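Local coordinates for uncharacterized protein MJ1062 (Methanocaldococcus jannaschii, PDB 3EO4) that is of unknown function, though its C-terminal GNAT-type domain, the part described here, probably transfers acyl groups, in a longer protein that may also have hexosyltransferase activity, at residues Ser12-Leu24 and Trp56-Arg70. Sequence-based numbering, arbitrary orientation. Where two conformers were deposited one is given.
Sequences SKIIIRQITDNDL and WMSRENRVDWIILLR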
ATOM      1  N   SER A  12      16.137  17.389  -0.157  1.00 33.93           N
ATOM      2  CA  SER A  12      15.389  16.260  -0.725  1.00 34.06           C
ATOM      3  C   SER A  12      15.864  15.789  -2.105  1.00 33.37           C
ATOM      4  O   SER A  12      16.400  16.560  -2.900  1.00 34.05           O
ATOM      5  CB  SER A  12      13.875  16.523  -0.733  1.00 34.44           C
ATOM      6  OG  SER A  12      13.352  16.401   0.583  1.00 35.82           O
ATOM      7  N   LYS A  13      15.652  14.507  -2.370  1.00 31.91           N
ATOM      8  CA  LYS A  13      16.271  13.841  -3.483  1.00 30.73           C
ATOM      9  C   LYS A  13      15.409  12.663  -3.855  1.00 29.54           C
ATOM     10  O   LYS A  13      14.872  11.976  -2.991  1.00 29.06           O
ATOM     11  CB  LYS A  13      17.661  13.367  -3.079  1.00 30.91           C
ATOM     12  CG  LYS A  13      18.549  12.998  -4.226  1.00 32.56           C
ATOM     13  CD  LYS A  13      19.998  13.124  -3.816  1.00 36.54           C
ATOM     14  CE  LYS A  13      20.900  12.287  -4.706  1.00 39.08           C
ATOM     15  NZ  LYS A  13      20.757  12.646  -6.156  1.00 40.27           N
ATOM     16  N   ILE A  14      15.256  12.463  -5.154  1.00 28.91           N
ATOM     17  CA  ILE A  14      14.569  11.304  -5.708  1.00 27.73           C
ATOM     18  C   ILE A  14      15.619  10.351  -6.252  1.00 27.47           C
ATOM     19  O   ILE A  14      16.490  10.756  -7.010  1.00 26.79           O
ATOM     20  CB  ILE A  14      13.643  11.698  -6.856  1.00 27.67           C
ATOM     21  CG1 ILE A  14      12.406  12.443  -6.326  1.00 29.11           C
ATOM     22  CG2 ILE A  14      13.206  10.466  -7.627  1.00 26.95           C
ATOM     23  CD1 ILE A  14      12.591  13.916  -6.122  1.00 30.34           C
ATOM     24  N   ILE A  15      15.519   9.087  -5.848  1.00 26.71           N
ATOM     25  CA  ILE A  15      16.345   8.002  -6.353  1.00 25.48           C
ATOM     26  C   ILE A  15      15.393   6.921  -6.864  1.00 24.85           C
ATOM     27  O   ILE A  15      14.288   6.723  -6.315  1.00 24.26           O
ATOM     28  CB  ILE A  15      17.227   7.445  -5.224  1.00 25.95           C
ATOM     29  CG1 ILE A  15      18.113   8.560  -4.658  1.00 26.35           C
ATOM     30  CG2 ILE A  15      18.114   6.308  -5.720  1.00 26.09           C
ATOM     31  CD1 ILE A  15      18.004   8.747  -3.150  1.00 28.57           C
ATOM     32  N   ILE A  16      15.790   6.238  -7.930  1.00 23.14           N
ATOM     33  CA  ILE A  16      15.052   5.077  -8.365  1.00 21.78           C
ATOM     34  C   ILE A  16      15.982   3.866  -8.325  1.00 21.26           C
ATOM     35  O   ILE A  16      17.165   3.989  -8.651  1.00 21.41           O
ATOM     36  CB  ILE A  16      14.419   5.263  -9.756  1.00 21.97           C
ATOM     37  CG1 ILE A  16      15.479   5.457 -10.843  1.00 21.64           C
ATOM     38  CG2 ILE A  16      13.424   6.416  -9.741  1.00 22.74           C
ATOM     39  CD1 ILE A  16      14.959   5.137 -12.223  1.00 21.47           C
ATOM     40  N   ARG A  17      15.461   2.727  -7.868  1.00 19.34           N
ATOM     41  CA  ARG A  17      16.227   1.480  -7.804  1.00 18.49           C
ATOM     42  C   ARG A  17      15.321   0.343  -8.275  1.00 17.72           C
ATOM     43  O   ARG A  17      14.080   0.413  -8.104  1.00 17.24           O
ATOM     44  CB  ARG A  17      16.756   1.207  -6.388  1.00 17.74           C
ATOM     45  CG  ARG A  17      15.662   1.006  -5.315  1.00 19.20           C
ATOM     46  CD  ARG A  17      15.969  -0.160  -4.337  1.00 19.87           C
ATOM     47  NE  ARG A  17      14.880  -0.351  -3.366  1.00 21.97           N
ATOM     48  CZ  ARG A  17      13.841  -1.198  -3.499  1.00 20.29           C
ATOM     49  NH1 ARG A  17      13.715  -1.971  -4.577  1.00 15.36           N
ATOM     50  NH2 ARG A  17      12.918  -1.270  -2.537  1.00 18.07           N
ATOM     51  N   GLN A  18      15.904  -0.698  -8.866  1.00 17.86           N
ATOM     52  CA  GLN A  18      15.050  -1.777  -9.380  1.00 18.56           C
ATOM     53  C   GLN A  18      14.251  -2.423  -8.260  1.00 18.47           C
ATOM     54  O   GLN A  18      14.665  -2.465  -7.088  1.00 17.07           O
ATOM     55  CB  GLN A  18      15.776  -2.826 -10.249  1.00 19.10           C
ATOM     56  CG  GLN A  18      17.187  -3.165  -9.827  1.00 21.72           C
ATOM     57  CD  GLN A  18      17.785  -4.398 -10.543  1.00 24.75           C
ATOM     58  OE1 GLN A  18      18.858  -4.888 -10.149  1.00 28.36           O
ATOM     59  NE2 GLN A  18      17.102  -4.906 -11.569  1.00 23.79           N
ATOM     60  N   ILE A  19      13.064  -2.870  -8.646  1.00 18.82           N
ATOM     61  CA  ILE A  19      12.139  -3.552  -7.775  1.00 19.18           C
ATOM     62  C   ILE A  19      12.680  -4.917  -7.425  1.00 19.11           C
ATOM     63  O   ILE A  19      13.520  -5.457  -8.123  1.00 18.68           O
ATOM     64  CB  ILE A  19      10.773  -3.728  -8.502  1.00 20.28           C
ATOM     65  CG1 ILE A  19       9.653  -4.035  -7.505  1.00 22.13           C
ATOM     66  CG2 ILE A  19      10.880  -4.784  -9.626  1.00 18.33           C
ATOM     67  CD1 ILE A  19       8.252  -3.673  -8.029  1.00 25.56           C
ATOM     68  N   THR A  20      12.108  -5.482  -6.377  1.00 19.58           N
ATOM     69  CA  THR A  20      12.517  -6.733  -5.764  1.00 20.18           C
ATOM     70  C   THR A  20      11.251  -7.461  -5.335  1.00 19.83           C
ATOM     71  O   THR A  20      10.222  -6.801  -5.111  1.00 19.82           O
ATOM     72  CB  THR A  20      13.365  -6.354  -4.524  1.00 20.40           C
ATOM     73  OG1 THR A  20      14.744  -6.425  -4.868  1.00 22.75           O
ATOM     74  CG2 THR A  20      13.119  -7.222  -3.378  1.00 19.43           C
ATOM     75  N   ASP A  21      11.327  -8.785  -5.165  1.00 19.85           N
ATOM     76  CA  ASP A  21      10.223  -9.631  -4.662  0.50 20.16           C
ATOM     77  C   ASP A  21       9.581  -9.042  -3.434  1.00 20.04           C
ATOM     78  O   ASP A  21       8.375  -9.138  -3.223  1.00 20.20           O
ATOM     79  CB  ASP A  21      10.747 -11.015  -4.265  0.50 20.26           C
ATOM     80  CG  ASP A  21      10.789 -11.979  -5.422  0.50 21.27           C
ATOM     81  OD1 ASP A  21      10.553 -11.531  -6.558  0.50 23.07           O
ATOM     82  OD2 ASP A  21      11.052 -13.182  -5.201  0.50 21.77           O
ATOM     83  N   ASN A  22      10.432  -8.482  -2.582  1.00 20.36           N
ATOM     84  CA  ASN A  22      10.010  -7.917  -1.296  1.00 21.36           C
ATOM     85  C   ASN A  22       9.098  -6.689  -1.410  1.00 20.49           C
ATOM     86  O   ASN A  22       8.383  -6.353  -0.460  1.00 21.41           O
ATOM     87  CB  ASN A  22      11.237  -7.596  -0.433  1.00 21.81           C
ATOM     88  CG  ASN A  22      12.075  -8.831  -0.126  1.00 26.35           C
ATOM     89  OD1 ASN A  22      11.576  -9.828   0.416  1.00 30.17           O
ATOM     90  ND2 ASN A  22      13.364  -8.780  -0.487  1.00 31.22           N
ATOM     91  N   ASP A  23       9.118  -6.031  -2.568  1.00 19.79           N
ATOM     92  CA  ASP A  23       8.354  -4.799  -2.807  1.00 18.47           C
ATOM     93  C   ASP A  23       6.960  -5.101  -3.330  1.00 18.05           C
ATOM     94  O   ASP A  23       6.149  -4.194  -3.497  1.00 17.62           O
ATOM     95  CB  ASP A  23       9.072  -3.911  -3.840  1.00 19.02           C
ATOM     96  CG  ASP A  23      10.467  -3.435  -3.371  1.00 19.56           C
ATOM     97  OD1 ASP A  23      11.452  -3.536  -4.147  1.00 21.76           O
ATOM     98  OD2 ASP A  23      10.579  -2.974  -2.229  1.00 17.44           O
ATOM     99  N   LEU A  24       6.688  -6.380  -3.571  1.00 17.65           N
ATOM    100  CA  LEU A  24       5.509  -6.792  -4.345  1.00 17.17           C
ATOM    101  C   LEU A  24       4.195  -6.450  -3.664  1.00 16.43           C
ATOM    102  O   LEU A  24       3.243  -6.003  -4.327  1.00 16.36           O
ATOM    103  CB  LEU A  24       5.563  -8.276  -4.686  1.00 16.45           C
ATOM    104  CG  LEU A  24       6.416  -8.717  -5.882  1.00 17.42           C
ATOM    105  CD1 LEU A  24       6.352 -10.227  -6.039  1.00 16.55           C
ATOM    106  CD2 LEU A  24       5.974  -8.054  -7.181  1.00 18.26           C
ATOM    107  N   TRP A  56       4.025 -10.672 -12.173  1.00 20.56           N
ATOM    108  CA  TRP A  56       5.423 -10.608 -11.767  1.00 21.15           C
ATOM    109  C   TRP A  56       6.272 -11.724 -12.380  1.00 21.96           C
ATOM    110  O   TRP A  56       7.391 -11.472 -12.837  1.00 21.95           O
ATOM    111  CB  TRP A  56       5.506 -10.625 -10.242  1.00 20.72           C
ATOM    112  CG  TRP A  56       6.850 -10.910  -9.703  1.00 20.82           C
ATOM    113  CD1 TRP A  56       7.287 -12.085  -9.175  1.00 20.71           C
ATOM    114  CD2 TRP A  56       7.944  -9.996  -9.609  1.00 20.29           C
ATOM    115  NE1 TRP A  56       8.587 -11.964  -8.757  1.00 20.32           N
ATOM    116  CE2 TRP A  56       9.016 -10.688  -9.015  1.00 19.84           C
ATOM    117  CE3 TRP A  56       8.122  -8.655  -9.967  1.00 20.18           C
ATOM    118  CZ2 TRP A  56      10.258 -10.086  -8.776  1.00 20.00           C
ATOM    119  CZ3 TRP A  56       9.367  -8.056  -9.725  1.00 19.47           C
ATOM    120  CH2 TRP A  56      10.403  -8.766  -9.132  1.00 18.42           C
HETATM  121  N   MSE A  57       5.736 -12.945 -12.387  1.00 22.65           N
HETATM  122  CA  MSE A  57       6.404 -14.071 -13.022  1.00 24.31           C
HETATM  123  C   MSE A  57       6.311 -14.013 -14.551  1.00 23.82           C
HETATM  124  O   MSE A  57       7.003 -14.757 -15.233  1.00 24.01           O
HETATM  125  CB  MSE A  57       5.835 -15.410 -12.510  1.00 25.43           C
HETATM  126  CG  MSE A  57       5.947 -15.606 -10.983  1.00 30.02           C
HETATM  127 SE   MSE A  57       7.832 -15.605 -10.340  0.80 42.33          SE
HETATM  128  CE  MSE A  57       8.286 -17.451 -10.900  1.00 37.22           C
ATOM    129  N   SER A  58       5.452 -13.145 -15.079  1.00 23.41           N
ATOM    130  CA  SER A  58       5.248 -13.034 -16.526  1.00 23.18           C
ATOM    131  C   SER A  58       6.104 -11.958 -17.197  1.00 23.16           C
ATOM    132  O   SER A  58       6.165 -11.913 -18.431  1.00 22.17           O
ATOM    133  CB  SER A  58       3.785 -12.722 -16.835  1.00 23.28           C
ATOM    134  OG  SER A  58       3.073 -13.894 -17.205  1.00 24.91           O
ATOM    135  N   ARG A  59       6.732 -11.083 -16.398  1.00 22.01           N
ATOM    136  CA  ARG A  59       7.363  -9.893 -16.941  1.00 22.59           C
ATOM    137  C   ARG A  59       8.383 -10.204 -18.069  1.00 22.48           C
ATOM    138  O   ARG A  59       9.202 -11.104 -17.936  1.00 22.47           O
ATOM    139  CB  ARG A  59       8.009  -9.056 -15.825  1.00 22.85           C
ATOM    140  CG  ARG A  59       7.044  -8.624 -14.730  1.00 23.94           C
ATOM    141  CD  ARG A  59       7.773  -8.180 -13.473  1.00 25.26           C
ATOM    142  NE  ARG A  59       8.535  -6.968 -13.698  1.00 27.07           N
ATOM    143  CZ  ARG A  59       9.866  -6.894 -13.705  1.00 27.63           C
ATOM    144  NH1 ARG A  59      10.461  -5.725 -13.931  1.00 25.82           N
ATOM    145  NH2 ARG A  59      10.602  -7.975 -13.467  1.00 26.74           N
ATOM    146  N   GLU A  60       8.282  -9.470 -19.181  1.00 21.85           N
ATOM    147  CA  GLU A  60       9.267  -9.500 -20.258  1.00 21.86           C
ATOM    148  C   GLU A  60       9.382  -8.124 -20.876  1.00 20.72           C
ATOM    149  O   GLU A  60       8.395  -7.376 -20.910  1.00 20.46           O
ATOM    150  CB  GLU A  60       8.846 -10.481 -21.345  1.00 22.21           C
ATOM    151  CG  GLU A  60       9.466 -11.843 -21.193  1.00 26.57           C
ATOM    152  CD  GLU A  60       8.416 -12.939 -21.093  1.00 32.64           C
ATOM    153  OE1 GLU A  60       7.198 -12.597 -21.131  1.00 35.63           O
ATOM    154  OE2 GLU A  60       8.809 -14.132 -20.967  1.00 34.15           O
ATOM    155  N   ASN A  61      10.577  -7.809 -21.377  1.00 19.83           N
ATOM    156  CA  ASN A  61      10.840  -6.559 -22.109  1.00 18.91           C
ATOM    157  C   ASN A  61      10.436  -5.321 -21.323  1.00 18.71           C
ATOM    158  O   ASN A  61       9.973  -4.328 -21.892  1.00 18.97           O
ATOM    159  CB  ASN A  61      10.142  -6.588 -23.481  1.00 18.59           C
ATOM    160  CG  ASN A  61      10.641  -7.706 -24.356  1.00 18.20           C
ATOM    161  OD1 ASN A  61      11.820  -7.739 -24.722  1.00 21.66           O
ATOM    162  ND2 ASN A  61       9.764  -8.637 -24.688  1.00 14.84           N
ATOM    163  N   ARG A  62      10.589  -5.393 -20.007  1.00 18.26           N
ATOM    164  CA  ARG A  62      10.279  -4.266 -19.146  1.00 18.13           C
ATOM    165  C   ARG A  62      11.239  -4.205 -17.980  1.00 17.80           C
ATOM    166  O   ARG A  62      11.915  -5.184 -17.664  1.00 17.83           O
ATOM    167  CB  ARG A  62       8.838  -4.327 -18.634  1.00 18.28           C
ATOM    168  CG  ARG A  62       8.486  -5.543 -17.783  1.00 20.22           C
ATOM    169  CD  ARG A  62       7.010  -5.476 -17.343  1.00 20.51           C
ATOM    170  NE  ARG A  62       6.705  -4.405 -16.381  1.00 20.14           N
ATOM    171  CZ  ARG A  62       5.612  -3.631 -16.436  1.00 21.09           C
ATOM    172  NH1 ARG A  62       4.738  -3.773 -17.423  1.00 16.44           N
ATOM    173  NH2 ARG A  62       5.390  -2.701 -15.508  1.00 19.97           N
ATOM    174  N   VAL A  63      11.316  -3.028 -17.378  1.00 16.90           N
ATOM    175  CA  VAL A  63      12.061  -2.809 -16.163  1.00 16.47           C
ATOM    176  C   VAL A  63      11.106  -2.044 -15.243  1.00 16.38           C
ATOM    177  O   VAL A  63      10.383  -1.150 -15.711  1.00 15.32           O
ATOM    178  CB  VAL A  63      13.323  -1.978 -16.432  1.00 16.39           C
ATOM    179  CG1 VAL A  63      13.957  -1.473 -15.103  1.00 18.80           C
ATOM    180  CG2 VAL A  63      14.333  -2.761 -17.269  1.00 15.24           C
ATOM    181  N   ASP A  64      11.078  -2.422 -13.961  1.00 15.98           N
ATOM    182  CA  ASP A  64      10.306  -1.691 -12.961  1.00 15.46           C
ATOM    183  C   ASP A  64      11.216  -1.184 -11.861  1.00 15.65           C
ATOM    184  O   ASP A  64      12.118  -1.896 -11.400  1.00 15.46           O
ATOM    185  CB  ASP A  64       9.249  -2.599 -12.337  1.00 15.11           C
ATOM    186  CG  ASP A  64       8.208  -3.035 -13.330  1.00 16.57           C
ATOM    187  OD1 ASP A  64       7.121  -2.411 -13.357  1.00 18.34           O
ATOM    188  OD2 ASP A  64       8.479  -4.001 -14.080  1.00 15.79           O
ATOM    189  N   TRP A  65      10.994   0.055 -11.449  1.00 16.00           N
ATOM    190  CA  TRP A  65      11.762   0.643 -10.347  1.00 15.72           C
ATOM    191  C   TRP A  65      10.809   1.036  -9.223  1.00 15.51           C
ATOM    192  O   TRP A  65       9.631   1.307  -9.447  1.00 15.31           O
ATOM    193  CB  TRP A  65      12.509   1.907 -10.781  1.00 15.74           C
ATOM    194  CG  TRP A  65      13.612   1.802 -11.794  1.00 16.17           C
ATOM    195  CD1 TRP A  65      14.964   1.728 -11.531  1.00 15.98           C
ATOM    196  CD2 TRP A  65      13.494   1.876 -13.235  1.00 15.61           C
ATOM    197  NE1 TRP A  65      15.679   1.713 -12.710  1.00 14.42           N
ATOM    198  CE2 TRP A  65      14.808   1.810 -13.767  1.00 14.49           C
ATOM    199  CE3 TRP A  65      12.410   1.967 -14.121  1.00 16.87           C
ATOM    200  CZ2 TRP A  65      15.069   1.825 -15.154  1.00 15.36           C
ATOM    201  CZ3 TRP A  65      12.669   1.991 -15.509  1.00 14.99           C
ATOM    202  CH2 TRP A  65      13.988   1.917 -16.008  1.00 12.97           C
ATOM    203  N   ILE A  66      11.338   1.048  -8.008  1.00 15.54           N
ATOM    204  CA  ILE A  66      10.728   1.716  -6.890  1.00 15.87           C
ATOM    205  C   ILE A  66      11.325   3.122  -6.846  1.00 16.58           C
ATOM    206  O   ILE A  66      12.539   3.301  -7.024  1.00 16.51           O
ATOM    207  CB  ILE A  66      11.101   0.998  -5.551  1.00 16.74           C
ATOM    208  CG1 ILE A  66      10.705  -0.483  -5.606  1.00 16.33           C
ATOM    209  CG2 ILE A  66      10.441   1.660  -4.372  1.00 15.46           C
ATOM    210  CD1 ILE A  66       9.195  -0.694  -5.849  1.00 18.25           C
ATOM    211  N   ILE A  67      10.471   4.099  -6.569  1.00 16.71           N
ATOM    212  CA  ILE A  67      10.879   5.491  -6.388  1.00 16.64           C
ATOM    213  C   ILE A  67      11.135   5.751  -4.900  1.00 17.23           C
ATOM    214  O   ILE A  67      10.264   5.538  -4.071  1.00 17.26           O
ATOM    215  CB  ILE A  67       9.779   6.448  -6.880  1.00 16.95           C
ATOM    216  CG1 ILE A  67       9.379   6.116  -8.333  1.00 15.28           C
ATOM    217  CG2 ILE A  67      10.214   7.901  -6.675  1.00 15.66           C
ATOM    218  CD1 ILE A  67       8.085   6.782  -8.788  1.00 15.07           C
ATOM    219  N   LEU A  68      12.335   6.203  -4.579  1.00 16.58           N
ATOM    220  CA  LEU A  68      12.705   6.471  -3.218  1.00 17.92           C
ATOM    221  C   LEU A  68      12.771   7.966  -3.015  1.00 17.89           C
ATOM    222  O   LEU A  68      13.308   8.672  -3.848  1.00 19.15           O
ATOM    223  CB  LEU A  68      14.074   5.880  -2.966  1.00 18.10           C
ATOM    224  CG  LEU A  68      14.261   4.422  -2.521  1.00 19.84           C
ATOM    225  CD1 LEU A  68      13.126   3.481  -2.848  1.00 17.85           C
ATOM    226  CD2 LEU A  68      15.627   3.881  -2.988  1.00 18.45           C
ATOM    227  N   LEU A  69      12.221   8.458  -1.914  1.00 17.95           N
ATOM    228  CA  LEU A  69      12.313   9.869  -1.598  1.00 17.05           C
ATOM    229  C   LEU A  69      13.226   9.989  -0.387  1.00 17.14           C
ATOM    230  O   LEU A  69      13.001   9.338   0.628  1.00 16.17           O
ATOM    231  CB  LEU A  69      10.931  10.494  -1.329  1.00 16.42           C
ATOM    232  CG  LEU A  69      10.945  11.908  -0.709  1.00 16.74           C
ATOM    233  CD1 LEU A  69      11.531  12.987  -1.639  1.00 17.22           C
ATOM    234  CD2 LEU A  69       9.590  12.344  -0.231  1.00 14.59           C
ATOM    235  N   ARG A  70      14.261  10.814  -0.524  1.00 17.34           N
ATOM    236  CA  ARG A  70      15.178  11.088   0.554  1.00 18.22           C
ATOM    237  C   ARG A  70      14.781  12.429   1.133  1.00 18.29           C
ATOM    238  O   ARG A  70      14.722  13.444   0.433  1.00 18.87           O
ATOM    239  CB  ARG A  70      16.633  11.143   0.072  1.00 18.86           C
ATOM    240  CG  ARG A  70      17.625  11.354   1.205  1.00 21.97           C
ATOM    241  CD  ARG A  70      19.041  11.556   0.698  1.00 28.71           C
ATOM    242  NE  ARG A  70      19.490  10.433  -0.134  1.00 34.26           N
ATOM    243  CZ  ARG A  70      20.178   9.384   0.322  1.00 36.35           C
ATOM    244  NH1 ARG A  70      20.494   9.291   1.613  1.00 36.27           N
ATOM    245  NH2 ARG A  70      20.548   8.417  -0.516  1.00 36.96           N
TER
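Asp64, whose backbone O takes the N-H of Ile19 and whose CB meets Ile19 CG2, has a carboxylate gripped by two arginines: OD2 accepts from Arg59 NE, Arg59 NH1 and Arg62 NE, the NH1 bond using the anti lone pair at 2.6 Å. Arg62 forms a side-on, two-nitrogen salt bridge along the syn lone pairs, its NH2 lying 2.8 Å from Asp64 OD1. From there strands 13-18 and 63-70 run antiparallel, closed by paired N-H to O bonds at Lys13/Arg70, Ile15/Leu68 and Arg17/Ile66; the straightest, Arg70 N to Lys13 O, has an N-H to O angle of 173°. Ile16 CD1 stands over one face of Trp65, 3.4 Å from the five-membered ring centroid and 6° off its normal, a CH-pi contact, while Val63 CG1 covers the opposite face. With CG between its backbone N and carbonyl carbon (chi1 63°), Arg17 lies beside Ile66, whose CG1 sits over the guanidinium face, 3.5 Å from NH1. In its own plane this group grips Asp23 end-on, and NH1 also reaches Gln18 O. A methionine here would probably leave the Asp23 carboxylate without its main counter-charge and free the following turn to shift. Further on, Leu24 CD1 lies 3.7 Å from the Trp56 five-membered ring centroid, over the face, and Ile19 CG2 meets the ring edge. Backbone pairing thus joins neighbouring strands of the GNAT sheet, while the arginine-carboxylate salt bridges probably fix the turns at their ends.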